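PDB 3IMM: putative secreted glycosylhydrolase from Parabacteroides distasonis ATCC 8503, which probably hydrolyses glycosidic bonds of sugar substrates as a secreted enzyme, although its natural substrate and activity are not established. Local coordinates for residues T61-V67 with S79-A85. Residues are numbered along the deposited sequence; the frame is centred on the assembly and turned at random.
Sequences TNSGVVV and SVEIQIA. With NA (sodium ion), chain D.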
ATOM      1  N   THR A  61      13.859  -1.974  -1.594  1.00 29.37           N
ATOM      2  CA  THR A  61      12.549  -1.410  -1.930  1.00 30.93           C
ATOM      3  C   THR A  61      11.739  -0.927  -0.714  1.00 30.05           C
ATOM      4  O   THR A  61      11.611  -1.631   0.275  1.00 29.37           O
ATOM      5  CB  THR A  61      11.724  -2.442  -2.715  1.00 28.54           C
ATOM      6  OG1 THR A  61      12.308  -2.585  -3.999  1.00 31.06           O
ATOM      7  CG2 THR A  61      10.271  -2.013  -2.879  1.00 28.51           C
ATOM      8  N   ASN A  62      11.209   0.283  -0.803  1.00 30.56           N
ATOM      9  CA  ASN A  62      10.291   0.816   0.200  1.00 31.86           C
ATOM     10  C   ASN A  62       9.185   1.579  -0.538  1.00 31.12           C
ATOM     11  O   ASN A  62       9.410   2.647  -1.084  1.00 33.55           O
ATOM     12  CB  ASN A  62      11.033   1.734   1.224  1.00 34.57           C
ATOM     13  CG  ASN A  62      10.097   2.326   2.288  1.00 40.97           C
ATOM     14  OD1 ASN A  62       8.864   2.226   2.204  1.00 43.56           O
ATOM     15  ND2 ASN A  62      10.688   2.946   3.297  1.00 46.18           N
ATOM     16  N   SER A  63       7.997   1.008  -0.565  1.00 29.77           N
ATOM     17  CA  SER A  63       6.889   1.548  -1.367  1.00 31.78           C
ATOM     18  C   SER A  63       5.585   1.262  -0.613  1.00 30.02           C
ATOM     19  O   SER A  63       5.612   0.990   0.563  1.00 28.17           O
ATOM     20  CB  SER A  63       6.914   0.924  -2.765  1.00 30.94           C
ATOM     21  OG  SER A  63       5.950   1.522  -3.633  1.00 33.24           O
ATOM     22  N   GLY A  64       4.437   1.347  -1.260  1.00 32.87           N
ATOM     23  CA  GLY A  64       3.182   1.160  -0.524  1.00 31.35           C
ATOM     24  C   GLY A  64       1.970   1.324  -1.399  1.00 31.80           C
ATOM     25  O   GLY A  64       2.022   1.990  -2.413  1.00 31.79           O
ATOM     26  N   VAL A  65       0.886   0.677  -0.996  1.00 31.30           N
ATOM     27  CA  VAL A  65      -0.393   0.793  -1.648  1.00 28.01           C
ATOM     28  C   VAL A  65      -1.199   1.748  -0.775  1.00 29.34           C
ATOM     29  O   VAL A  65      -1.251   1.579   0.462  1.00 27.66           O
ATOM     30  CB  VAL A  65      -1.067  -0.582  -1.758  1.00 29.30           C
ATOM     31  CG1 VAL A  65      -2.395  -0.454  -2.471  1.00 29.39           C
ATOM     32  CG2 VAL A  65      -0.122  -1.591  -2.517  1.00 30.19           C
ATOM     33  N   VAL A  66      -1.821   2.743  -1.397  1.00 27.42           N
ATOM     34  CA  VAL A  66      -2.596   3.738  -0.664  1.00 26.95           C
ATOM     35  C   VAL A  66      -4.068   3.476  -0.894  1.00 25.29           C
ATOM     36  O   VAL A  66      -4.479   3.277  -2.013  1.00 26.32           O
ATOM     37  CB  VAL A  66      -2.192   5.166  -1.073  1.00 27.22           C
ATOM     38  CG1 VAL A  66      -2.982   6.206  -0.312  1.00 26.37           C
ATOM     39  CG2 VAL A  66      -0.682   5.356  -0.805  1.00 29.16           C
ATOM     40  N   VAL A  67      -4.847   3.426   0.174  1.00 25.27           N
ATOM     41  CA  VAL A  67      -6.305   3.226   0.078  1.00 25.45           C
ATOM     42  C   VAL A  67      -6.980   4.346   0.856  1.00 27.04           C
ATOM     43  O   VAL A  67      -6.328   5.092   1.634  1.00 27.57           O
ATOM     44  CB  VAL A  67      -6.764   1.818   0.589  1.00 25.88           C
ATOM     45  CG1 VAL A  67      -6.099   0.697  -0.250  1.00 22.37           C
ATOM     46  CG2 VAL A  67      -6.481   1.615   2.125  1.00 24.05           C
ATOM     47  N   SER A  79      -5.028   9.389   4.153  1.00 29.08           N
ATOM     48  CA  SER A  79      -5.056   8.064   3.534  1.00 28.21           C
ATOM     49  C   SER A  79      -4.502   6.997   4.471  1.00 28.00           C
ATOM     50  O   SER A  79      -3.933   7.297   5.521  1.00 25.94           O
ATOM     51  CB  SER A  79      -4.258   8.036   2.209  1.00 27.67           C
ATOM     52  OG  SER A  79      -2.863   8.241   2.434  1.00 29.78           O
ATOM     53  N   VAL A  80      -4.668   5.742   4.056  1.00 25.05           N
ATOM     54  CA  VAL A  80      -4.025   4.619   4.738  1.00 27.15           C
ATOM     55  C   VAL A  80      -3.035   3.968   3.768  1.00 27.45           C
ATOM     56  O   VAL A  80      -3.349   3.787   2.563  1.00 25.87           O
ATOM     57  CB  VAL A  80      -5.096   3.605   5.193  1.00 26.87           C
ATOM     58  CG1 VAL A  80      -4.445   2.354   5.763  1.00 24.60           C
ATOM     59  CG2 VAL A  80      -6.061   4.307   6.141  1.00 24.70           C
ATOM     60  N   GLU A  81      -1.840   3.646   4.266  1.00 26.99           N
ATOM     61  CA  GLU A  81      -0.797   3.033   3.451  1.00 28.97           C
ATOM     62  C   GLU A  81      -0.413   1.645   3.972  1.00 28.55           C
ATOM     63  O   GLU A  81      -0.035   1.450   5.147  1.00 27.64           O
ATOM     64  CB  GLU A  81       0.461   3.890   3.391  1.00 30.02           C
ATOM     65  CG  GLU A  81       1.590   3.224   2.656  1.00 30.34           C
ATOM     66  CD  GLU A  81       2.838   4.078   2.649  1.00 35.70           C
ATOM     67  OE1 GLU A  81       2.915   5.036   3.451  1.00 33.44           O
ATOM     68  OE2 GLU A  81       3.747   3.764   1.853  1.00 36.24           O
ATOM     69  N   ILE A  82      -0.545   0.691   3.057  1.00 26.70           N
ATOM     70  CA  ILE A  82      -0.079  -0.656   3.245  1.00 27.04           C
ATOM     71  C   ILE A  82       1.354  -0.690   2.733  1.00 28.45           C
ATOM     72  O   ILE A  82       1.609  -0.495   1.555  1.00 24.35           O
ATOM     73  CB  ILE A  82      -0.917  -1.708   2.509  1.00 25.07           C
ATOM     74  CG1 ILE A  82      -2.379  -1.722   3.008  1.00 29.37           C
ATOM     75  CG2 ILE A  82      -0.282  -3.113   2.802  1.00 22.40           C
ATOM     76  CD1 ILE A  82      -3.272  -0.558   2.587  1.00 27.02           C
ATOM     77  N   GLN A  83       2.279  -0.890   3.664  1.00 28.07           N
ATOM     78  CA  GLN A  83       3.699  -0.910   3.350  1.00 28.36           C
ATOM     79  C   GLN A  83       4.094  -2.062   2.426  1.00 28.77           C
ATOM     80  O   GLN A  83       3.697  -3.213   2.635  1.00 26.35           O
ATOM     81  CB  GLN A  83       4.473  -1.073   4.655  1.00 28.08           C
ATOM     82  CG  GLN A  83       5.978  -1.055   4.543  1.00 29.30           C
ATOM     83  CD  GLN A  83       6.554   0.305   4.303  1.00 32.78           C
ATOM     84  OE1 GLN A  83       5.847   1.231   3.919  1.00 33.27           O
ATOM     85  NE2 GLN A  83       7.849   0.443   4.549  1.00 29.62           N
ATOM     86  N   ILE A  84       4.942  -1.755   1.452  1.00 30.25           N
ATOM     87  CA  ILE A  84       5.627  -2.768   0.654  1.00 30.74           C
ATOM     88  C   ILE A  84       7.092  -2.507   0.823  1.00 31.91           C
ATOM     89  O   ILE A  84       7.550  -1.390   0.612  1.00 33.29           O
ATOM     90  CB  ILE A  84       5.284  -2.705  -0.857  1.00 32.20           C
ATOM     91  CG1 ILE A  84       3.852  -3.084  -1.101  1.00 34.47           C
ATOM     92  CG2 ILE A  84       6.162  -3.682  -1.633  1.00 29.70           C
ATOM     93  CD1 ILE A  84       3.413  -2.884  -2.524  1.00 31.81           C
ATOM     94  N   ALA A  85       7.836  -3.522   1.239  1.00 31.12           N
ATOM     95  CA  ALA A  85       9.226  -3.327   1.558  1.00 30.84           C
ATOM     96  C   ALA A  85      10.004  -4.608   1.382  1.00 29.01           C
ATOM     97  O   ALA A  85       9.492  -5.703   1.587  1.00 28.30           O
ATOM     98  CB  ALA A  85       9.398  -2.785   3.017  1.00 31.13           C
TER
HETATM   99 NA    NA D   4       6.268   2.845   2.181  1.00 39.63          NA
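Strands 62-67 and 80-85 form an antiparallel beta hairpin in one sheet of a concanavalin-like beta sandwich. Three hydrogen-bonded pairs, Ser-63 with Ile-84, Val-65 with Ile-82 and Val-67 with Val-80, zip the backbones together. Their valines and isoleucines enter the sandwich core, where beta-branched side chains suit extended strands and dry packing: Ile-84 (mt) brings CD1 to 3.8 Å from Val-65 CG2, and Ile-82 (mp) its CD1 to 3.9 Å from Val-67 CG2. Small Ser-63 touches Ile-191 there. Leu-53, Phe-55 and Ile-127 of the facing sheet cover this layer.

The other face, with Asn-62, Gly-64, Glu-81 and Gln-83, holds a sodium ion. Glu-81, t at chi1 and chi2, stretches along the sheet over Gly-64, where a CB would clash with OE2; Gln-183 hydrogen-bonds OE2. Gln-83 (t, then p) folds so that OE1 meets the metal while NE2 hydrogen-bonds Glu-99 O. Four oxygens bind sodium: Gln-83 OE1 at 2.4 Å, the backbone Ser-63 O at 2.5 Å, and Asn-62 OD1 and Glu-81 OE2 at 2.7 Å.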